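Local structure of putative Lipoprotein (Clostridium perfringens, 5J7R) at residues Asp140-Gly143 against Asp147-Lys150; Ala119-Thr122 against Ser126-Lys129. The protein is of unknown function but, as a putative lipoprotein with a domain of the sporulation and spore germination family, may act at the cell membrane. All coordinates share one frame; numbering follows the deposited sequence.

Interaction 1: residues Asp140-Gly143 against Asp147-Lys150; sequences DSLG and DISK
Ile148 lies against Leu142 on the buried side of this contact, and the backbone of Asp140 holds the two pieces together next to them. CD1 of Ile148 reaches CG of Leu142 at 3.7 Å, the two side chains crossing at about a right angle. CG1 of Ile148 sits between its backbone N and carbonyl carbon (chi1 59°), which brings CG1 to 3.9 Å from Ser141 CA. Just beside this, Ile148 N donates to Asp140 O at 2.9 Å, nearly straight at hydrogen (164°) though the donor stands above the carbonyl plane. The same oxygen also takes a CA-H...O contact from Asp147 CA at 3.3 Å.

The acidic side is looser. The CB of Asp140 leaves its backbone away from 147-150, and OD1 of this exposed residue stays 5.5 Å from Asp147 OD1. Asp147 instead turns back on its own chain: OD1 accepts from Ser149 N at 3.1 Å, closing an Asx turn. Ser141 OG is hydrogen-bonded to Phe146 O and Gly144 N, both in the three-residue link between the segments. The whole piece follows strand 129-134 and leans on helix 107-121, with Leu142 against Glu110 and Ile148 against Leu114.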
ATOM      1  N   ASP A 140     -20.384  19.034 -15.837  1.00 83.00           N
ATOM      2  CA  ASP A 140     -19.861  20.366 -16.105  1.00 84.52           C
ATOM      3  C   ASP A 140     -19.292  21.020 -14.845  1.00 81.03           C
ATOM      4  O   ASP A 140     -18.254  21.665 -14.920  1.00 80.79           O
ATOM      5  CB  ASP A 140     -20.930  21.267 -16.756  1.00 87.80           C
ATOM      6  CG  ASP A 140     -21.471  20.699 -18.069  1.00 92.58           C
ATOM      7  OD1 ASP A 140     -21.024  19.613 -18.506  1.00 93.65           O
ATOM      8  OD2 ASP A 140     -22.361  21.347 -18.668  1.00 99.22           O
ATOM      9  N   SER A 141     -19.942  20.834 -13.692  1.00 78.68           N
ATOM     10  CA  SER A 141     -19.480  21.466 -12.444  1.00 74.90           C
ATOM     11  C   SER A 141     -20.100  20.877 -11.173  1.00 75.10           C
ATOM     12  O   SER A 141     -21.214  20.354 -11.205  1.00 79.21           O
ATOM     13  CB  SER A 141     -19.825  22.966 -12.492  1.00 75.32           C
ATOM     14  OG  SER A 141     -19.327  23.659 -11.357  1.00 70.78           O
ATOM     15  N   LEU A 142     -19.372  20.965 -10.058  1.00 76.08           N
ATOM     16  CA  LEU A 142     -19.879  20.496  -8.764  1.00 76.27           C
ATOM     17  C   LEU A 142     -20.666  21.590  -8.075  1.00 76.60           C
ATOM     18  O   LEU A 142     -21.790  21.373  -7.629  1.00 76.59           O
ATOM     19  CB  LEU A 142     -18.751  20.073  -7.821  1.00 76.39           C
ATOM     20  CG  LEU A 142     -17.975  18.805  -8.123  1.00 75.97           C
ATOM     21  CD1 LEU A 142     -16.914  18.615  -7.052  1.00 75.61           C
ATOM     22  CD2 LEU A 142     -18.900  17.600  -8.176  1.00 76.65           C
ATOM     23  N   GLY A 143     -20.040  22.761  -7.973  1.00 78.76           N
ATOM     24  CA  GLY A 143     -20.623  23.928  -7.320  1.00 80.80           C
ATOM     25  C   GLY A 143     -21.319  24.911  -8.220  1.00 82.39           C
ATOM     26  O   GLY A 143     -22.193  25.621  -7.764  1.00 81.75           O
ATOM     27  N   ASP A 147     -15.477  24.609 -14.311  1.00 85.32           N
ATOM     28  CA  ASP A 147     -15.676  23.615 -15.353  1.00 85.24           C
ATOM     29  C   ASP A 147     -14.787  22.394 -15.104  1.00 80.00           C
ATOM     30  O   ASP A 147     -13.557  22.486 -15.183  1.00 83.11           O
ATOM     31  CB  ASP A 147     -15.360  24.235 -16.723  1.00 91.06           C
ATOM     32  CG  ASP A 147     -15.687  23.308 -17.890  1.00 95.10           C
ATOM     33  OD1 ASP A 147     -16.277  22.228 -17.670  1.00 93.94           O
ATOM     34  OD2 ASP A 147     -15.369  23.678 -19.043  1.00105.51           O
ATOM     35  N   ILE A 148     -15.420  21.265 -14.786  1.00 75.70           N
ATOM     36  CA  ILE A 148     -14.703  19.989 -14.542  1.00 71.25           C
ATOM     37  C   ILE A 148     -15.116  18.947 -15.592  1.00 71.74           C
ATOM     38  O   ILE A 148     -15.233  17.758 -15.312  1.00 68.40           O
ATOM     39  CB  ILE A 148     -14.879  19.447 -13.105  1.00 66.39           C
ATOM     40  CG1 ILE A 148     -16.343  19.214 -12.766  1.00 64.73           C
ATOM     41  CG2 ILE A 148     -14.293  20.449 -12.118  1.00 65.85           C
ATOM     42  CD1 ILE A 148     -16.510  18.397 -11.506  1.00 62.24           C
ATOM     43  N   SER A 149     -15.319  19.431 -16.811  1.00 78.90           N
ATOM     44  CA  SER A 149     -15.727  18.606 -17.939  1.00 82.63           C
ATOM     45  C   SER A 149     -14.608  17.681 -18.411  1.00 82.79           C
ATOM     46  O   SER A 149     -14.883  16.586 -18.910  1.00 83.98           O
ATOM     47  CB  SER A 149     -16.179  19.507 -19.099  1.00 86.88           C
ATOM     48  OG  SER A 149     -16.605  18.755 -20.216  1.00 95.42           O
ATOM     49  N   LYS A 150     -13.355  18.113 -18.243  1.00 82.27           N
ATOM     50  CA  LYS A 150     -12.207  17.318 -18.672  1.00 83.52           C
ATOM     51  C   LYS A 150     -11.216  17.163 -17.499  1.00 80.62           C
ATOM     52  O   LYS A 150     -11.443  17.712 -16.410  1.00 77.55           O
ATOM     53  CB  LYS A 150     -11.565  17.987 -19.912  1.00 88.25           C
ATOM     54  CG  LYS A 150     -12.594  18.375 -20.965  1.00 93.29           C
ATOM     55  CD  LYS A 150     -11.971  19.057 -22.169  1.00 99.95           C
ATOM     56  CE  LYS A 150     -13.010  19.647 -23.107  1.00106.30           C
ATOM     57  NZ  LYS A 150     -12.452  20.497 -24.199  1.00112.06           N
TER

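Interaction 2: residues Ala119-Thr122 against Ser126-Lys129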
ATOM      1  N   ALA A 119      -4.458  18.698  -4.133  1.00 51.26           N
ATOM      2  CA  ALA A 119      -3.322  18.699  -3.220  1.00 51.87           C
ATOM      3  C   ALA A 119      -3.221  17.362  -2.488  1.00 50.17           C
ATOM      4  O   ALA A 119      -2.124  16.874  -2.239  1.00 52.95           O
ATOM      5  CB  ALA A 119      -3.436  19.834  -2.226  1.00 52.80           C
ATOM      6  N   THR A 120      -4.368  16.781  -2.155  1.00 48.47           N
ATOM      7  CA  THR A 120      -4.387  15.509  -1.437  1.00 51.15           C
ATOM      8  C   THR A 120      -3.984  14.351  -2.345  1.00 49.23           C
ATOM      9  O   THR A 120      -3.090  13.582  -2.004  1.00 46.89           O
ATOM     10  CB  THR A 120      -5.770  15.232  -0.846  1.00 49.77           C
ATOM     11  OG1 THR A 120      -6.150  16.326   0.004  1.00 48.34           O
ATOM     12  CG2 THR A 120      -5.775  13.929  -0.044  1.00 48.53           C
ATOM     13  N   ILE A 121      -4.630  14.256  -3.499  1.00 48.55           N
ATOM     14  CA  ILE A 121      -4.358  13.191  -4.462  1.00 50.92           C
ATOM     15  C   ILE A 121      -2.997  13.248  -5.148  1.00 50.84           C
ATOM     16  O   ILE A 121      -2.358  12.209  -5.304  1.00 51.01           O
ATOM     17  CB  ILE A 121      -5.484  13.082  -5.513  1.00 53.89           C
ATOM     18  CG1 ILE A 121      -6.761  12.582  -4.848  1.00 60.02           C
ATOM     19  CG2 ILE A 121      -5.120  12.101  -6.617  1.00 59.23           C
ATOM     20  CD1 ILE A 121      -6.653  11.184  -4.244  1.00 65.21           C
ATOM     21  N   THR A 122      -2.532  14.438  -5.524  1.00 53.23           N
ATOM     22  CA  THR A 122      -1.223  14.556  -6.189  1.00 53.57           C
ATOM     23  C   THR A 122      -0.043  14.178  -5.297  1.00 52.55           C
ATOM     24  O   THR A 122       1.106  14.235  -5.729  1.00 57.39           O
ATOM     25  CB  THR A 122      -1.012  15.934  -6.832  1.00 57.91           C
ATOM     26  OG1 THR A 122      -1.162  16.959  -5.841  1.00 61.53           O
ATOM     27  CG2 THR A 122      -2.011  16.145  -7.952  1.00 57.92           C
ATOM     28  N   SER A 126       2.469   9.113  -9.027  1.00 71.02           N
ATOM     29  CA  SER A 126       1.942   8.701 -10.330  1.00 72.42           C
ATOM     30  C   SER A 126       0.776   9.577 -10.830  1.00 69.94           C
ATOM     31  O   SER A 126       0.433   9.525 -11.996  1.00 70.70           O
ATOM     32  CB  SER A 126       1.541   7.213 -10.290  1.00 74.29           C
ATOM     33  OG  SER A 126       0.643   6.944  -9.225  1.00 75.50           O
ATOM     34  N   ILE A 127       0.201  10.404  -9.959  1.00 67.66           N
ATOM     35  CA  ILE A 127      -0.935  11.244 -10.338  1.00 66.70           C
ATOM     36  C   ILE A 127      -0.544  12.709 -10.487  1.00 71.53           C
ATOM     37  O   ILE A 127       0.061  13.293  -9.588  1.00 68.70           O
ATOM     38  CB  ILE A 127      -2.075  11.121  -9.305  1.00 62.66           C
ATOM     39  CG1 ILE A 127      -2.469   9.639  -9.135  1.00 62.45           C
ATOM     40  CG2 ILE A 127      -3.275  11.960  -9.744  1.00 63.35           C
ATOM     41  CD1 ILE A 127      -3.476   9.352  -8.038  1.00 60.19           C
ATOM     42  N   ASN A 128      -0.908  13.282 -11.635  1.00 75.37           N
ATOM     43  CA  ASN A 128      -0.656  14.691 -11.947  1.00 80.61           C
ATOM     44  C   ASN A 128      -1.955  15.455 -12.231  1.00 77.71           C
ATOM     45  O   ASN A 128      -1.969  16.682 -12.168  1.00 77.42           O
ATOM     46  CB  ASN A 128       0.293  14.820 -13.139  1.00 90.77           C
ATOM     47  CG  ASN A 128       1.688  14.292 -12.837  1.00 98.53           C
ATOM     48  OD1 ASN A 128       2.152  14.318 -11.690  1.00106.32           O
ATOM     49  ND2 ASN A 128       2.376  13.833 -13.875  1.00104.61           N
ATOM     50  N   LYS A 129      -3.034  14.734 -12.541  1.00 87.63           N
ATOM     51  CA  LYS A 129      -4.330  15.349 -12.826  1.00 83.53           C
ATOM     52  C   LYS A 129      -5.466  14.510 -12.261  1.00 79.25           C
ATOM     53  O   LYS A 129      -5.284  13.330 -11.935  1.00 76.78           O
ATOM     54  CB  LYS A 129      -4.533  15.481 -14.333  1.00 88.80           C
ATOM     55  CG  LYS A 129      -3.478  16.309 -15.034  1.00 97.30           C
ATOM     56  CD  LYS A 129      -3.783  16.474 -16.510  1.00103.44           C
ATOM     57  CE  LYS A 129      -2.727  17.362 -17.151  1.00110.07           C
ATOM     58  NZ  LYS A 129      -2.877  17.533 -18.623  1.00113.78           N
TER
HETATM   59  O   HOH W   1       2.435  13.715  -8.142  1.00 71.69           O
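Ile127 sets its CB toward the end of helix 107-121, and its branches close on Ile121. Starting at the branch point, Ile127 CB lies 4.2 Å from both Ile121 O and Ile121 CG2. From there the chain forks. The short branch, CG2, packs against CG2 of Ile121 at 3.6 Å; the long one runs through CG1, which stands anti to the carbonyl carbon (chi1 -55°), and continues, with CD1 anti to CA (chi2 174°), to its tip. That tip meets the same Ile121 methyl at 3.5 Å and also passes the Ile121 carbonyl oxygen. One methyl of Ile121 is thus held between the two arms of its partner, the side chains meeting at a slant.

This is the second loop of a beta-alpha-beta crossover, from strand 92-97 through helix 107-121 to its parallel neighbour 129-134: the helix stops at Ile121, a seven-residue connection follows, and the chain enters the strand. Both isoleucines also touch Ala93 of strand 92-97, and Ile121 reaches Ile60 on helix 51-65, so the pair belongs to the buried layer between helices and sheet.

Nearer the surface the joint is made through Thr122. Its CG2 lies 3.9 Å from Ile127 O, while its OG1 is bonded back to Ile118 O in the last turn of the helix. A water lies 2.8 Å from both Thr122 O and Ile127 O, placed to donate to either; with more acceptors in reach than it has protons, it need not serve both at once.

How the interactions relate
From the N terminus the chain passes through helix 107-121 before interaction 2 closes the first short loop, residues 123-125, between the helix end and the approach to strand 129-134. Strand 129-134 then forms an edge of the mixed sheet within this chain, and interaction 1 closes a second loop, residues 144-146, in the segment that follows it. The two contacts are in series, neither nesting nor crossing, with centres 18 Å apart and nearest atoms about 8 Å apart, so they do not touch. Helix 107-121 is their common element: interaction 2 fastens its C-terminal end to the start of strand 129-134, and interaction 1 lays the later loop against residues earlier in the same helix.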